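Local coordinates for protein putative glutathione S-transferase (Corynebacterium glutamicum, PDB 3M1G) that probably catalyses glutathione transfer as a member of the ECM4-like, omega-related glutathione transferases, at residues H74-L82 / T286-D294. Numbering follows the deposited sequence.
Sequences HRTVITRRL and TPGFGDTTD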
loop_
_atom_site.group_PDB
_atom_site.type_symbol
_atom_site.label_atom_id
_atom_site.label_comp_id
_atom_site.label_asym_id
_atom_site.label_seq_id
_atom_site.Cartn_x
_atom_site.Cartn_y
_atom_site.Cartn_z
ATOM N N HIS A 74 12.358 16.704 -10.742
ATOM C CA HIS A 74 11.341 16.431 -11.707
ATOM C C HIS A 74 10.611 17.734 -12.130
ATOM O O HIS A 74 10.343 17.929 -13.313
ATOM C CB HIS A 74 10.363 15.363 -11.156
ATOM C CG HIS A 74 9.605 14.618 -12.207
ATOM N ND1 HIS A 74 8.713 13.605 -11.899
ATOM C CD2 HIS A 74 9.572 14.754 -13.550
ATOM C CE1 HIS A 74 8.172 13.142 -13.019
ATOM N NE2 HIS A 74 8.673 13.825 -14.040
ATOM N N ARG A 75 10.308 18.621 -11.188
ATOM C CA ARG A 75 9.698 19.924 -11.548
ATOM C C ARG A 75 10.458 20.679 -12.664
ATOM O O ARG A 75 9.847 21.216 -13.596
ATOM C CB ARG A 75 9.746 20.862 -10.368
ATOM C CG ARG A 75 9.088 20.402 -9.064
ATOM C CD ARG A 75 9.301 21.496 -8.045
ATOM N NE ARG A 75 8.634 21.262 -6.787
ATOM C CZ ARG A 75 8.608 22.161 -5.798
ATOM N NH1 ARG A 75 8.009 21.874 -4.665
ATOM N NH2 ARG A 75 9.186 23.358 -5.942
ATOM N N THR A 76 11.780 20.718 -12.535
ATOM C CA THR A 76 12.626 21.441 -13.463
ATOM C C THR A 76 12.648 20.804 -14.827
ATOM O O THR A 76 12.679 21.523 -15.874
ATOM C CB THR A 76 14.094 21.671 -12.914
ATOM O OG1 THR A 76 14.868 20.470 -12.933
ATOM C CG2 THR A 76 14.091 22.194 -11.525
ATOM N N VAL A 77 12.606 19.471 -14.852
ATOM C CA VAL A 77 12.595 18.723 -16.118
ATOM C C VAL A 77 11.280 18.907 -16.863
ATOM O O VAL A 77 11.256 19.136 -18.092
ATOM C CB VAL A 77 12.935 17.226 -15.909
ATOM C CG1 VAL A 77 12.863 16.417 -17.248
ATOM C CG2 VAL A 77 14.319 17.095 -15.303
ATOM N N ILE A 78 10.181 18.854 -16.122
ATOM C CA ILE A 78 8.852 19.021 -16.717
ATOM C C ILE A 78 8.762 20.450 -17.328
ATOM O O ILE A 78 8.281 20.620 -18.433
ATOM C CB ILE A 78 7.729 18.876 -15.647
ATOM C CG1 ILE A 78 7.611 17.410 -15.138
ATOM C CG2 ILE A 78 6.429 19.329 -16.184
ATOM C CD1 ILE A 78 6.837 17.263 -13.745
ATOM N N THR A 79 9.212 21.451 -16.572
ATOM C CA THR A 79 9.083 22.834 -16.993
ATOM C C THR A 79 9.958 23.075 -18.237
ATOM O O THR A 79 9.511 23.701 -19.202
ATOM C CB THR A 79 9.440 23.776 -15.842
ATOM O OG1 THR A 79 8.560 23.506 -14.733
ATOM C CG2 THR A 79 9.304 25.251 -16.265
ATOM N N ARG A 80 11.182 22.552 -18.217
ATOM C CA ARG A 80 12.089 22.648 -19.363
ATOM C C ARG A 80 11.462 22.080 -20.633
ATOM O O ARG A 80 11.549 22.695 -21.721
ATOM C CB ARG A 80 13.438 21.994 -19.068
ATOM C CG ARG A 80 14.460 21.957 -20.207
ATOM C CD ARG A 80 15.774 21.425 -19.728
ATOM N NE ARG A 80 16.712 21.042 -20.795
ATOM C CZ ARG A 80 16.775 19.841 -21.375
ATOM N NH1 ARG A 80 15.936 18.858 -21.056
ATOM N NH2 ARG A 80 17.692 19.620 -22.298
ATOM N N ARG A 81 10.826 20.923 -20.508
ATOM C CA ARG A 81 10.130 20.341 -21.645
ATOM C C ARG A 81 8.890 21.158 -22.095
ATOM O O ARG A 81 8.720 21.430 -23.295
ATOM C CB ARG A 81 9.771 18.895 -21.366
ATOM C CG ARG A 81 8.999 18.217 -22.506
ATOM C CD ARG A 81 9.292 16.744 -22.643
ATOM N NE ARG A 81 8.472 16.199 -23.721
ATOM C CZ ARG A 81 8.701 16.404 -25.020
ATOM N NH1 ARG A 81 9.768 17.098 -25.446
ATOM N NH2 ARG A 81 7.876 15.885 -25.908
ATOM N N LEU A 82 8.027 21.539 -21.159
ATOM C CA LEU A 82 6.824 22.246 -21.506
ATOM C C LEU A 82 7.139 23.537 -22.248
ATOM O O LEU A 82 6.463 23.873 -23.223
ATOM C CB LEU A 82 5.987 22.555 -20.265
ATOM C CG LEU A 82 5.166 21.410 -19.656
ATOM C CD1 LEU A 82 4.537 21.888 -18.352
ATOM C CD2 LEU A 82 4.094 20.955 -20.651
ATOM N N THR A 286 -0.375 14.236 -20.215
ATOM C CA THR A 286 -0.013 15.497 -20.888
ATOM C C THR A 286 1.487 15.501 -21.189
ATOM O O THR A 286 2.303 15.060 -20.369
ATOM C CB THR A 286 -0.372 16.697 -19.982
ATOM O OG1 THR A 286 -1.772 16.634 -19.658
ATOM C CG2 THR A 286 -0.028 18.061 -20.629
ATOM N N PRO A 287 1.877 16.019 -22.365
ATOM C CA PRO A 287 3.301 16.163 -22.663
ATOM C C PRO A 287 4.072 16.862 -21.572
ATOM O O PRO A 287 3.550 17.786 -20.952
ATOM C CB PRO A 287 3.299 17.004 -23.963
ATOM C CG PRO A 287 2.059 16.589 -24.636
ATOM C CD PRO A 287 1.040 16.423 -23.508
ATOM N N GLY A 288 5.303 16.412 -21.332
ATOM C CA GLY A 288 6.138 16.966 -20.276
ATOM C C GLY A 288 6.065 16.199 -18.958
ATOM O O GLY A 288 7.021 16.185 -18.183
ATOM N N PHE A 289 4.940 15.541 -18.727
ATOM C CA PHE A 289 4.653 14.904 -17.430
ATOM C C PHE A 289 5.027 13.390 -17.515
ATOM O O PHE A 289 6.124 12.990 -17.090
ATOM C CB PHE A 289 3.181 15.155 -17.052
ATOM C CG PHE A 289 2.878 16.588 -16.650
ATOM C CD1 PHE A 289 2.539 17.537 -17.595
ATOM C CD2 PHE A 289 2.912 16.975 -15.318
ATOM C CE1 PHE A 289 2.250 18.843 -17.236
ATOM C CE2 PHE A 289 2.607 18.304 -14.932
ATOM C CZ PHE A 289 2.290 19.249 -15.910
ATOM N N GLY A 290 4.160 12.573 -18.104
ATOM C CA GLY A 290 4.399 11.140 -18.195
ATOM C C GLY A 290 5.658 10.782 -18.948
ATOM O O GLY A 290 6.332 9.810 -18.609
ATOM N N ASP A 291 6.012 11.590 -19.947
ATOM C CA ASP A 291 7.167 11.284 -20.789
ATOM C C ASP A 291 8.473 11.727 -20.147
ATOM O O ASP A 291 9.515 11.625 -20.770
ATOM C CB ASP A 291 6.968 11.804 -22.257
ATOM C CG ASP A 291 6.919 13.357 -22.382
ATOM O OD1 ASP A 291 7.020 14.099 -21.364
ATOM O OD2 ASP A 291 6.787 13.843 -23.555
ATOM N N THR A 292 8.422 12.263 -18.919
ATOM C CA THR A 292 9.623 12.464 -18.133
ATOM C C THR A 292 9.607 11.594 -16.826
ATOM O O THR A 292 10.459 11.790 -15.922
ATOM C CB THR A 292 9.814 13.931 -17.796
ATOM O OG1 THR A 292 8.744 14.408 -16.963
ATOM C CG2 THR A 292 9.879 14.826 -19.117
ATOM N N THR A 293 8.630 10.681 -16.723
ATOM C CA THR A 293 8.417 9.894 -15.500
ATOM C C THR A 293 8.918 8.468 -15.739
ATOM O O THR A 293 8.344 7.742 -16.569
ATOM C CB THR A 293 6.937 9.871 -15.109
ATOM O OG1 THR A 293 6.475 11.213 -14.929
ATOM C CG2 THR A 293 6.695 9.070 -13.789
ATOM N N ASP A 294 9.999 8.105 -15.048
ATOM C CA ASP A 294 10.586 6.763 -15.141
ATOM C C ASP A 294 10.306 6.010 -13.838
ATOM O O ASP A 294 10.982 6.219 -12.814
ATOM C CB ASP A 294 12.089 6.842 -15.435
ATOM C CG ASP A 294 12.723 5.463 -15.737
ATOM O OD1 ASP A 294 12.278 4.482 -15.117
ATOM O OD2 ASP A 294 13.671 5.391 -16.587
HETATM O O HOH W 1 5.285 14.762 -25.994
#
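R81 and D291 form a salt bridge in which NE gives a hydrogen bond to OD2 (2.9 Å) and NH2 adds a weak one to the same oxygen. NE meets OD2 from above the carboxylate plane, the two flat groups being turned 58° apart, and a water links R81 NH2 to D291 OD2. NH1 pairs with E86 and NH2 bonds the carbonyl of G346, so several partners fix the guanidinium's rotation. H74 donates from NE2 to OG1 of T292 (3.0 Å), the hydroxyl lying almost exactly in the ring plane; the T292 chi1 of 64° turns OG1 to the imidazole and CG2 to V77 CG1. Imidazole suits this place because it can also accept at ND1, from R254. This is the interdomain seam of the GST fold: helix 71-83 belongs to the thioredoxin-like N-terminal domain, just after the predicted nucleophile C70, and loop 286-294 joins helices 274-284 and 295-305 of the all-helical C-terminal domain. Branched I78 sets CG2 over the centre of the F289 ring, a CH-pi contact 4.1 Å from the centroid, while L82 CD1 reaches F289 CE1 (4.0 Å). At G288 (phi 95°) a side chain would jam against the preceding carbonyl O and L82 CG; as glycine, its CA lies 3.8 Å from R81 CG.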